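Local structure of hemolysin (Enterococcus faecalis, 2R2Z) at residues E28-E31 with D36-M39; G54-E59 with E78-L83; K62-F65 with I70-T73; A74-M77 with L82-L85. The protein is the C-terminal transporter-associated (CorC_HlyC) domain of a hemolysin-family CBS-domain membrane protein, binds zinc in the crystal and may bind flavin adenine dinucleotide. All coordinates share one frame; numbering follows the deposited sequence. Where two conformers were deposited one is given.

Interaction 1 of 4, residues E28-E31 with D36-M39; sequences EFNE and DLHM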
loop_
_atom_site.group_PDB
_atom_site.type_symbol
_atom_site.label_atom_id
_atom_site.label_comp_id
_atom_site.label_asym_id
_atom_site.label_seq_id
_atom_site.Cartn_x
_atom_site.Cartn_y
_atom_site.Cartn_z
ATOM N N GLU A 28 -0.662 -9.989 6.355
ATOM C CA GLU A 28 -0.774 -9.185 7.582
ATOM C C GLU A 28 -1.765 -8.032 7.383
ATOM O O GLU A 28 -2.614 -7.776 8.233
ATOM C CB GLU A 28 0.604 -8.612 7.978
ATOM C CG GLU A 28 1.594 -9.632 8.576
ATOM C CD GLU A 28 3.039 -9.111 8.752
ATOM O OE1 GLU A 28 3.509 -8.174 8.036
ATOM O OE2 GLU A 28 3.736 -9.698 9.619
ATOM N N PHE A 29 -1.641 -7.347 6.252
ATOM C CA PHE A 29 -2.553 -6.265 5.908
ATOM C C PHE A 29 -4.005 -6.768 5.906
ATOM O O PHE A 29 -4.885 -6.147 6.493
ATOM C CB PHE A 29 -2.161 -5.696 4.532
ATOM C CG PHE A 29 -3.022 -4.556 4.063
ATOM C CD1 PHE A 29 -2.635 -3.235 4.279
ATOM C CD2 PHE A 29 -4.204 -4.804 3.379
ATOM C CE1 PHE A 29 -3.427 -2.182 3.834
ATOM C CE2 PHE A 29 -5.000 -3.768 2.939
ATOM C CZ PHE A 29 -4.614 -2.449 3.166
ATOM N N ASN A 30 -4.258 -7.907 5.256
ATOM C CA ASN A 30 -5.616 -8.436 5.219
ATOM C C ASN A 30 -6.149 -8.787 6.601
ATOM O O ASN A 30 -7.312 -8.548 6.900
ATOM C CB ASN A 30 -5.703 -9.686 4.346
ATOM C CG ASN A 30 -5.622 -9.396 2.866
ATOM O OD1 ASN A 30 -5.910 -8.294 2.388
ATOM N ND2 ASN A 30 -5.265 -10.420 2.111
ATOM N N GLU A 31 -5.294 -9.338 7.452
ATOM C CA GLU A 31 -5.702 -9.676 8.816
ATOM C C GLU A 31 -6.065 -8.414 9.613
ATOM O O GLU A 31 -7.094 -8.355 10.288
ATOM C CB GLU A 31 -4.590 -10.458 9.525
ATOM C CG GLU A 31 -4.972 -10.964 10.915
ATOM C CD GLU A 31 -3.996 -11.984 11.476
ATOM O OE1 GLU A 31 -3.850 -13.070 10.874
ATOM O OE2 GLU A 31 -3.386 -11.714 12.533
ATOM N N ASP A 36 -9.258 -8.271 1.307
ATOM C CA ASP A 36 -9.179 -9.467 0.469
ATOM C C ASP A 36 -8.166 -9.311 -0.658
ATOM O O ASP A 36 -8.373 -9.819 -1.767
ATOM C CB ASP A 36 -10.557 -9.799 -0.109
ATOM C CG ASP A 36 -11.534 -10.225 0.951
ATOM O OD1 ASP A 36 -11.293 -11.248 1.625
ATOM O OD2 ASP A 36 -12.557 -9.536 1.091
ATOM N N LEU A 37 -7.058 -8.634 -0.380
ATOM C CA LEU A 37 -6.012 -8.515 -1.386
ATOM C C LEU A 37 -5.296 -9.831 -1.597
ATOM O O LEU A 37 -5.008 -10.548 -0.632
ATOM C CB LEU A 37 -4.996 -7.444 -0.968
ATOM C CG LEU A 37 -5.544 -6.061 -0.632
ATOM C CD1 LEU A 37 -4.382 -5.085 -0.377
ATOM C CD2 LEU A 37 -6.461 -5.528 -1.737
ATOM N N HIS A 38 -4.992 -10.151 -2.848
ATOM C CA HIS A 38 -4.218 -11.349 -3.162
ATOM C C HIS A 38 -3.387 -11.074 -4.390
ATOM O O HIS A 38 -3.878 -10.432 -5.326
ATOM C CB HIS A 38 -5.120 -12.540 -3.491
ATOM C CG HIS A 38 -6.028 -12.966 -2.379
ATOM N ND1 HIS A 38 -5.576 -13.602 -1.238
ATOM C CD2 HIS A 38 -7.370 -12.863 -2.243
ATOM C CE1 HIS A 38 -6.603 -13.868 -0.450
ATOM N NE2 HIS A 38 -7.709 -13.459 -1.049
HETATM N N MSE A 39 -2.164 -11.594 -4.407
HETATM C CA MSE A 39 -1.278 -11.487 -5.557
HETATM C C MSE A 39 -0.235 -12.603 -5.475
HETATM O O MSE A 39 0.493 -12.704 -4.483
HETATM C CB MSE A 39 -0.594 -10.114 -5.593
HETATM C CG MSE A 39 0.320 -9.902 -6.796
HETATM SE SE MSE A 39 1.029 -8.094 -6.805
HETATM C CE MSE A 39 -0.600 -7.114 -7.312
#

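Interaction 2 of 4, residues G54-E59 with E78-L83; sequences GTIPDE and EGTRLL. With ZN (zinc ion), chain B.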
loop_
_atom_site.group_PDB
_atom_site.type_symbol
_atom_site.label_atom_id
_atom_site.label_comp_id
_atom_site.label_asym_id
_atom_site.label_seq_id
_atom_site.Cartn_x
_atom_site.Cartn_y
_atom_site.Cartn_z
ATOM N N GLY A 54 2.451 -0.864 -12.138
ATOM C CA GLY A 54 3.145 -1.255 -13.361
ATOM C C GLY A 54 4.387 -0.439 -13.673
ATOM O O GLY A 54 5.103 -0.746 -14.628
ATOM N N THR A 55 4.639 0.597 -12.872
ATOM C CA THR A 55 5.780 1.495 -13.069
ATOM C C THR A 55 6.219 1.979 -11.695
ATOM O O THR A 55 5.384 2.213 -10.828
ATOM C CB THR A 55 5.403 2.721 -13.930
ATOM O OG1 THR A 55 5.033 2.295 -15.245
ATOM C CG2 THR A 55 6.580 3.689 -14.071
ATOM N N ILE A 56 7.528 2.128 -11.501
ATOM C CA ILE A 56 8.070 2.635 -10.233
ATOM C C ILE A 56 7.975 4.164 -10.241
ATOM O O ILE A 56 8.493 4.811 -11.144
ATOM C CB ILE A 56 9.531 2.161 -10.007
ATOM C CG1 ILE A 56 9.609 0.627 -10.001
ATOM C CG2 ILE A 56 10.077 2.709 -8.700
ATOM C CD1 ILE A 56 11.016 0.063 -9.884
ATOM N N PRO A 57 7.273 4.745 -9.255
ATOM C CA PRO A 57 7.163 6.198 -9.173
ATOM C C PRO A 57 8.520 6.868 -8.888
ATOM O O PRO A 57 9.333 6.288 -8.158
ATOM C CB PRO A 57 6.226 6.401 -7.964
ATOM C CG PRO A 57 5.509 5.083 -7.788
ATOM C CD PRO A 57 6.496 4.057 -8.202
ATOM N N ASP A 58 8.719 8.072 -9.437
ATOM C CA ASP A 58 9.827 9.004 -9.088
ATOM C C ASP A 58 9.676 9.395 -7.614
ATOM O O ASP A 58 8.546 9.410 -7.082
ATOM C CB ASP A 58 9.705 10.251 -10.020
ATOM C CG ASP A 58 10.890 11.254 -9.960
ATOM O OD1 ASP A 58 11.930 11.008 -9.310
ATOM O OD2 ASP A 58 10.756 12.329 -10.622
ATOM N N GLU A 59 10.781 9.677 -6.927
ATOM C CA GLU A 59 10.670 10.248 -5.589
ATOM C C GLU A 59 9.830 11.514 -5.695
ATOM O O GLU A 59 10.048 12.342 -6.597
ATOM C CB GLU A 59 12.035 10.571 -5.013
ATOM C CG GLU A 59 12.827 9.347 -4.628
ATOM C CD GLU A 59 14.243 9.696 -4.157
ATOM O OE1 GLU A 59 14.735 10.746 -4.588
ATOM O OE2 GLU A 59 14.811 8.916 -3.381
ATOM N N GLU A 78 12.048 5.706 -1.450
ATOM C CA GLU A 78 13.466 5.896 -1.143
ATOM C C GLU A 78 14.215 5.266 -2.302
ATOM O O GLU A 78 14.366 4.045 -2.364
ATOM C CB GLU A 78 13.845 5.267 0.209
ATOM C CG GLU A 78 15.328 5.437 0.599
ATOM C CD GLU A 78 15.617 5.067 2.044
ATOM O OE1 GLU A 78 15.021 5.697 2.945
ATOM O OE2 GLU A 78 16.443 4.152 2.277
ATOM N N GLY A 79 14.651 6.105 -3.232
ATOM C CA GLY A 79 15.115 5.594 -4.525
ATOM C C GLY A 79 13.960 4.830 -5.146
ATOM O O GLY A 79 12.812 5.310 -5.147
ATOM N N THR A 80 14.226 3.616 -5.603
ATOM C CA THR A 80 13.173 2.825 -6.211
ATOM C C THR A 80 12.420 1.944 -5.219
ATOM O O THR A 80 11.526 1.198 -5.628
ATOM C CB THR A 80 13.703 1.970 -7.355
ATOM O OG1 THR A 80 14.718 1.096 -6.867
ATOM C CG2 THR A 80 14.271 2.837 -8.465
ATOM N N ARG A 81 12.761 2.035 -3.932
ATOM C CA ARG A 81 12.023 1.313 -2.913
ATOM C C ARG A 81 10.784 2.080 -2.464
ATOM O O ARG A 81 10.862 3.267 -2.119
ATOM C CB ARG A 81 12.914 1.076 -1.706
ATOM C CG ARG A 81 12.189 0.460 -0.537
ATOM C CD ARG A 81 13.127 0.301 0.632
ATOM N NE ARG A 81 12.497 -0.363 1.765
ATOM C CZ ARG A 81 13.158 -0.700 2.866
ATOM N NH1 ARG A 81 14.458 -0.450 2.962
ATOM N NH2 ARG A 81 12.527 -1.296 3.858
ATOM N N LEU A 82 9.642 1.400 -2.468
ATOM C CA LEU A 82 8.424 1.971 -1.918
ATOM C C LEU A 82 8.428 1.779 -0.412
ATOM O O LEU A 82 8.229 0.670 0.088
ATOM C CB LEU A 82 7.200 1.341 -2.578
ATOM C CG LEU A 82 5.833 1.652 -1.958
ATOM C CD1 LEU A 82 5.606 3.160 -1.818
ATOM C CD2 LEU A 82 4.734 1.034 -2.813
ATOM N N LEU A 83 8.696 2.847 0.302
ATOM C CA LEU A 83 8.864 2.830 1.755
ATOM C C LEU A 83 7.522 2.811 2.502
ATOM O O LEU A 83 7.387 2.100 3.457
ATOM C CB LEU A 83 9.670 4.042 2.237
ATOM C CG LEU A 83 11.194 4.095 2.254
ATOM C CD1 LEU A 83 11.637 5.332 3.025
ATOM C CD2 LEU A 83 11.808 2.854 2.877
HETATM ZN ZN ZN B . 16.670 10.929 -4.241
HETATM O O HOH W 1 11.953 6.249 -7.510
#

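Interaction 3 of 4, residues K62-F65 with I70-T73; sequences KPSF and IKLT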
loop_
_atom_site.group_PDB
_atom_site.type_symbol
_atom_site.label_atom_id
_atom_site.label_comp_id
_atom_site.label_asym_id
_atom_site.label_seq_id
_atom_site.Cartn_x
_atom_site.Cartn_y
_atom_site.Cartn_z
ATOM N N LYS A 62 3.283 10.559 -6.464
ATOM C CA LYS A 62 2.370 9.819 -5.582
ATOM C C LYS A 62 1.160 9.251 -6.334
ATOM O O LYS A 62 0.011 9.632 -6.082
ATOM C CB LYS A 62 1.943 10.712 -4.416
ATOM C CG LYS A 62 3.110 11.235 -3.591
ATOM C CD LYS A 62 2.620 11.966 -2.371
ATOM C CE LYS A 62 3.788 12.485 -1.541
ATOM N NZ LYS A 62 3.279 13.324 -0.415
ATOM N N PRO A 63 1.407 8.303 -7.249
ATOM C CA PRO A 63 0.297 7.680 -7.950
ATOM C C PRO A 63 -0.477 6.751 -7.027
ATOM O O PRO A 63 0.032 6.326 -5.982
ATOM C CB PRO A 63 0.992 6.882 -9.044
ATOM C CG PRO A 63 2.299 6.512 -8.442
ATOM C CD PRO A 63 2.706 7.747 -7.669
ATOM N N SER A 64 -1.685 6.407 -7.456
ATOM C CA SER A 64 -2.533 5.532 -6.672
ATOM C C SER A 64 -3.102 4.392 -7.499
ATOM O O SER A 64 -3.149 4.432 -8.740
ATOM C CB SER A 64 -3.669 6.323 -6.040
ATOM O OG SER A 64 -4.487 6.888 -7.041
ATOM N N PHE A 65 -3.515 3.352 -6.789
ATOM C CA PHE A 65 -4.182 2.188 -7.351
ATOM C C PHE A 65 -5.408 1.932 -6.490
ATOM O O PHE A 65 -5.311 1.852 -5.260
ATOM C CB PHE A 65 -3.256 0.975 -7.317
ATOM C CG PHE A 65 -3.894 -0.274 -7.840
ATOM C CD1 PHE A 65 -4.163 -0.423 -9.204
ATOM C CD2 PHE A 65 -4.223 -1.307 -6.978
ATOM C CE1 PHE A 65 -4.760 -1.582 -9.701
ATOM C CE2 PHE A 65 -4.809 -2.469 -7.457
ATOM C CZ PHE A 65 -5.078 -2.602 -8.822
ATOM N N ILE A 70 -10.766 0.228 -1.464
ATOM C CA ILE A 70 -9.462 0.710 -1.011
ATOM C C ILE A 70 -8.786 1.568 -2.090
ATOM O O ILE A 70 -8.863 1.225 -3.279
ATOM C CB ILE A 70 -8.535 -0.500 -0.695
ATOM C CG1 ILE A 70 -9.296 -1.578 0.092
ATOM C CG2 ILE A 70 -7.259 -0.050 0.020
ATOM C CD1 ILE A 70 -8.583 -2.916 0.151
ATOM N N LYS A 71 -8.101 2.619 -1.661
ATOM C CA LYS A 71 -7.185 3.323 -2.532
ATOM C C LYS A 71 -5.807 3.278 -1.883
ATOM O O LYS A 71 -5.647 3.658 -0.715
ATOM C CB LYS A 71 -7.627 4.762 -2.766
ATOM C CG LYS A 71 -6.677 5.498 -3.702
ATOM C CD LYS A 71 -7.222 6.818 -4.195
ATOM C CE LYS A 71 -6.826 7.921 -3.281
ATOM N NZ LYS A 71 -7.651 7.897 -2.071
ATOM N N LEU A 72 -4.820 2.806 -2.647
ATOM C CA LEU A 72 -3.430 2.699 -2.187
ATOM C C LEU A 72 -2.603 3.738 -2.931
ATOM O O LEU A 72 -2.634 3.769 -4.158
ATOM C CB LEU A 72 -2.890 1.313 -2.510
ATOM C CG LEU A 72 -3.590 0.134 -1.844
ATOM C CD1 LEU A 72 -3.022 -1.162 -2.424
ATOM C CD2 LEU A 72 -3.423 0.168 -0.342
ATOM N N THR A 73 -1.869 4.554 -2.197
ATOM C CA THR A 73 -1.061 5.603 -2.808
ATOM C C THR A 73 0.385 5.396 -2.424
ATOM O O THR A 73 0.693 5.043 -1.288
ATOM C CB THR A 73 -1.531 7.000 -2.340
ATOM O OG1 THR A 73 -2.907 7.168 -2.699
ATOM C CG2 THR A 73 -0.697 8.110 -2.963
#

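Interaction 4 of 4, residues A74-M77 with L82-L85; sequences AEEM and LLVL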
loop_
_atom_site.group_PDB
_atom_site.type_symbol
_atom_site.label_atom_id
_atom_site.label_comp_id
_atom_site.label_asym_id
_atom_site.label_seq_id
_atom_site.Cartn_x
_atom_site.Cartn_y
_atom_site.Cartn_z
ATOM N N ALA A 74 1.298 5.622 -3.362
ATOM C CA ALA A 74 2.717 5.537 -3.066
ATOM C C ALA A 74 3.107 6.829 -2.368
ATOM O O ALA A 74 3.345 7.853 -3.033
ATOM C CB ALA A 74 3.505 5.365 -4.374
ATOM N N GLU A 75 3.203 6.792 -1.042
ATOM C CA GLU A 75 3.392 8.006 -0.265
ATOM C C GLU A 75 4.841 8.444 -0.165
ATOM O O GLU A 75 5.127 9.637 -0.191
ATOM C CB GLU A 75 2.792 7.830 1.125
ATOM C CG GLU A 75 2.628 9.139 1.851
ATOM C CD GLU A 75 1.707 10.124 1.112
ATOM O OE1 GLU A 75 0.773 9.728 0.362
ATOM O OE2 GLU A 75 1.920 11.317 1.272
ATOM N N GLU A 76 5.747 7.479 -0.013
ATOM C CA GLU A 76 7.167 7.781 0.148
ATOM C C GLU A 76 8.011 6.746 -0.541
ATOM O O GLU A 76 7.948 5.556 -0.198
ATOM C CB GLU A 76 7.559 7.855 1.629
ATOM C CG GLU A 76 8.979 8.344 1.815
ATOM C CD GLU A 76 9.407 8.490 3.262
ATOM O OE1 GLU A 76 8.640 8.117 4.175
ATOM O OE2 GLU A 76 10.540 8.984 3.482
HETATM N N MSE A 77 8.833 7.229 -1.471
HETATM C CA MSE A 77 9.858 6.422 -2.149
HETATM C C MSE A 77 11.217 6.732 -1.559
HETATM O O MSE A 77 11.499 7.883 -1.204
HETATM C CB MSE A 77 9.935 6.763 -3.639
HETATM C CG MSE A 77 8.633 6.613 -4.392
HETATM SE SE MSE A 77 7.966 4.797 -4.419
HETATM C CE MSE A 77 9.475 3.957 -5.354
ATOM N N LEU A 82 9.642 1.400 -2.468
ATOM C CA LEU A 82 8.424 1.971 -1.918
ATOM C C LEU A 82 8.428 1.779 -0.412
ATOM O O LEU A 82 8.229 0.670 0.088
ATOM C CB LEU A 82 7.200 1.341 -2.578
ATOM C CG LEU A 82 5.833 1.652 -1.958
ATOM C CD1 LEU A 82 5.606 3.160 -1.818
ATOM C CD2 LEU A 82 4.734 1.034 -2.813
ATOM N N LEU A 83 8.696 2.847 0.302
ATOM C CA LEU A 83 8.864 2.830 1.755
ATOM C C LEU A 83 7.522 2.811 2.502
ATOM O O LEU A 83 7.387 2.100 3.457
ATOM C CB LEU A 83 9.670 4.042 2.237
ATOM C CG LEU A 83 11.194 4.095 2.254
ATOM C CD1 LEU A 83 11.637 5.332 3.025
ATOM C CD2 LEU A 83 11.808 2.854 2.877
ATOM N N VAL A 84 6.636 3.722 2.091
ATOM C CA VAL A 84 5.383 3.920 2.826
ATOM C C VAL A 84 4.247 4.083 1.838
ATOM O O VAL A 84 4.362 4.847 0.863
ATOM C CB VAL A 84 5.464 5.175 3.764
ATOM C CG1 VAL A 84 4.188 5.318 4.569
ATOM C CG2 VAL A 84 6.659 5.064 4.726
ATOM N N LEU A 85 3.152 3.379 2.115
ATOM C CA LEU A 85 1.904 3.520 1.359
ATOM C C LEU A 85 0.920 4.322 2.177
ATOM O O LEU A 85 0.885 4.188 3.392
ATOM C CB LEU A 85 1.271 2.131 1.109
ATOM C CG LEU A 85 1.943 1.176 0.127
ATOM C CD1 LEU A 85 3.189 0.533 0.752
ATOM C CD2 LEU A 85 0.972 0.085 -0.284
#

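Interaction 1 of 4, residues E28-E31 with D36-M39
N30 of helix 26-33 grips the backbone of L37 through a pair of hydrogen bonds from its side-chain amide, which tie the helix to the loop leading on to helix 45-53 in this transporter-associated domain. Its CB leaves the helix toward the loop, and with CG anti to the carbonyl carbon (chi1 -74°) the amide reaches across to the main chain. CG lies about equally far from L37 N and L37 O, 3.6 and 3.7 Å. On one branch OD1 accepts from L37 N at 3.0 Å; the bond is bent, 145° at the hydrogen, and the donor is tilted from the carbonyl plane. The same oxygen also takes a hydrogen bond from the hydroxyl of T35, so two donors hold it. On the other branch ND2 donates to L37 O at 2.8 Å, in the plane of the N30 amide and on a lone pair of the L37 carbonyl. Both polar ends of one residue of the loop are thus met by a single flat group, whose rotation is fixed by the pair of bonds. Next to these bonds the side chain of L37 turns inward, between helix 26-33 and M45 and Y48 of helix 45-53. F29, whose ring also meets that of F33, comes to it obliquely, CE2 of F29 lying 3.6 Å from CD1 of L37.

Interaction 2 of 4, residues G54-E59 with E78-L83
Beside a zinc site at the surface, the loop 54-59 meets the tight turn between strands 70-78 and 81-89, and E59 binds the metal with one oxygen and the turn with the other: E59 OE1 is 2.0 Å from the zinc ion, while E59 OE2 accepts a hydrogen bond from G79 N at 2.8 Å. That N-H comes to OE2 on the anti side, 26° out of the carboxylate plane. The side chain runs extended beyond CG, which carries the acid to the turn although its CB does not set out toward it. With the metal on one oxygen and an amide on the other, the carboxylate is held against rotation. E78 to R81 form a type II' turn, closed by R81 N to E78 O at 3.0 Å and by E78 N to R81 O; G79 takes its second position with positive phi. A water gives hydrogen bonds to P57 O and to G79 O, 2.7 Å from each, and so bridges the two backbones. Beside it I56 lays CG2 against T80, 3.9 Å from T80 CB. D58 binds another zinc ion through OD1, and its backbone N is hydrogen-bonded to E61. The loop follows helix 45-53, on whose I50 P57 rests, and I56 leans on M77 of strand 70-78, so the loop lies across the end of the hairpin.

Interaction 3 of 4, residues K62-F65 with I70-T73
L72 O receives the N-H of F65 at 2.8 Å, nearly along the C=O axis, and S64 CA also comes to this oxygen, 3.1 Å away, as a CA-H...O contact. The return bond from L72 N to F65 O is equally short, 2.8 Å, and close to straight at 175°, although its donor is tilted from the carbonyl plane. Together they make F65 and L72 the hydrogen-bonded pair of an antiparallel ladder. The next pair, S64 with T73, is non-hydrogen-bonded, its CA atoms only 4.1 Å apart, and P63 O takes a further CA-H...O contact from T73 CA. The ladder belongs to the beta hairpin of strands 64-67 and 70-78, at one margin of the domain's antiparallel sheet. On the face that carries S64 and T73, T73 OG1 touches S64 CB at 3.5 Å. With OG1 anti to the carbonyl carbon (chi1 -59°), T73 CG2 falls anti to the backbone N and meets K62 O at 3.5 Å. K71 lies alongside S64, its CG 3.9 Å from S64 CB, before the chain bends at chi3 and chi4 and delivers NZ to the hydroxyl of Y90. F65 and L72 project to the other face, which helix 45-53 covers: F65 packs on L49 and A52, L72 on Y48. K62 leads its ammonium away from T73 to a salt bridge with E75.

Interaction 4 of 4, residues A74-M77 with L82-L85
Four backbone hydrogen bonds converge on two carbonyl oxygens where A74-M77 runs beside L82-L85. V84 O accepts from E75 N at 3.0 Å and from E76 N at 3.1 Å, both donors tilted somewhat from its carbonyl plane. E76 O is shared in the same way by L83 N, at 2.9 Å, and V84 N, at 3.2 Å; only the V84 bond lies in the carbonyl plane, on a lone pair. Each sharing is a classic beta bulge, E75 and E76 facing V84 in the first, L83 and V84 facing E76 in the second. Two bulges in succession, one on each strand, thus interrupt the register of the hairpin formed by strands 70-78 and 81-89, whose short axes here are 147° apart. Apolar packing occupies the face of A74, M77, L82 and L85. L82 CD1 is 4.0 Å from A74 CB and 3.9 Å from the selenium of M77, a selenomethionine bent at chi2 and chi3 so that its end folds back over L82. Helix 45-53 closes over this face, with A46, L49 and I50 against L82. On the other face E76 stretches out beyond CG and crosses the side chains of L83 and V84 on the partner strand: OE2 comes to L83 CD1, and OE1 to V84 CG2 at 3.7 Å. The carboxylate of E75, turned away by the bend at chi2, makes a salt bridge with R86.

Overall arrangement
From the N terminus, interaction 1 comes first and closes a short loop after helix 26-33. Interaction 2 opens beyond helix 45-53 and spans the longest loop, from residues 54-59 to the turn at 78-83. Interaction 3 is nested within it and zips up the hairpin of strands 64-67 and 70-78, while interaction 4 pairs residues 74-77 of strand 70-78 with 82-85 of strand 81-89 and shares L82 and L83 with interaction 2. Interactions 2 and 3 meet where P57 packs on P63; 3 and 4 continue along one strand, joined by a probable hydrogen bond from A74 N to P63 O. Interaction 1, across the molecule from 2 and 4, reaches interaction 3 through L37 and I70.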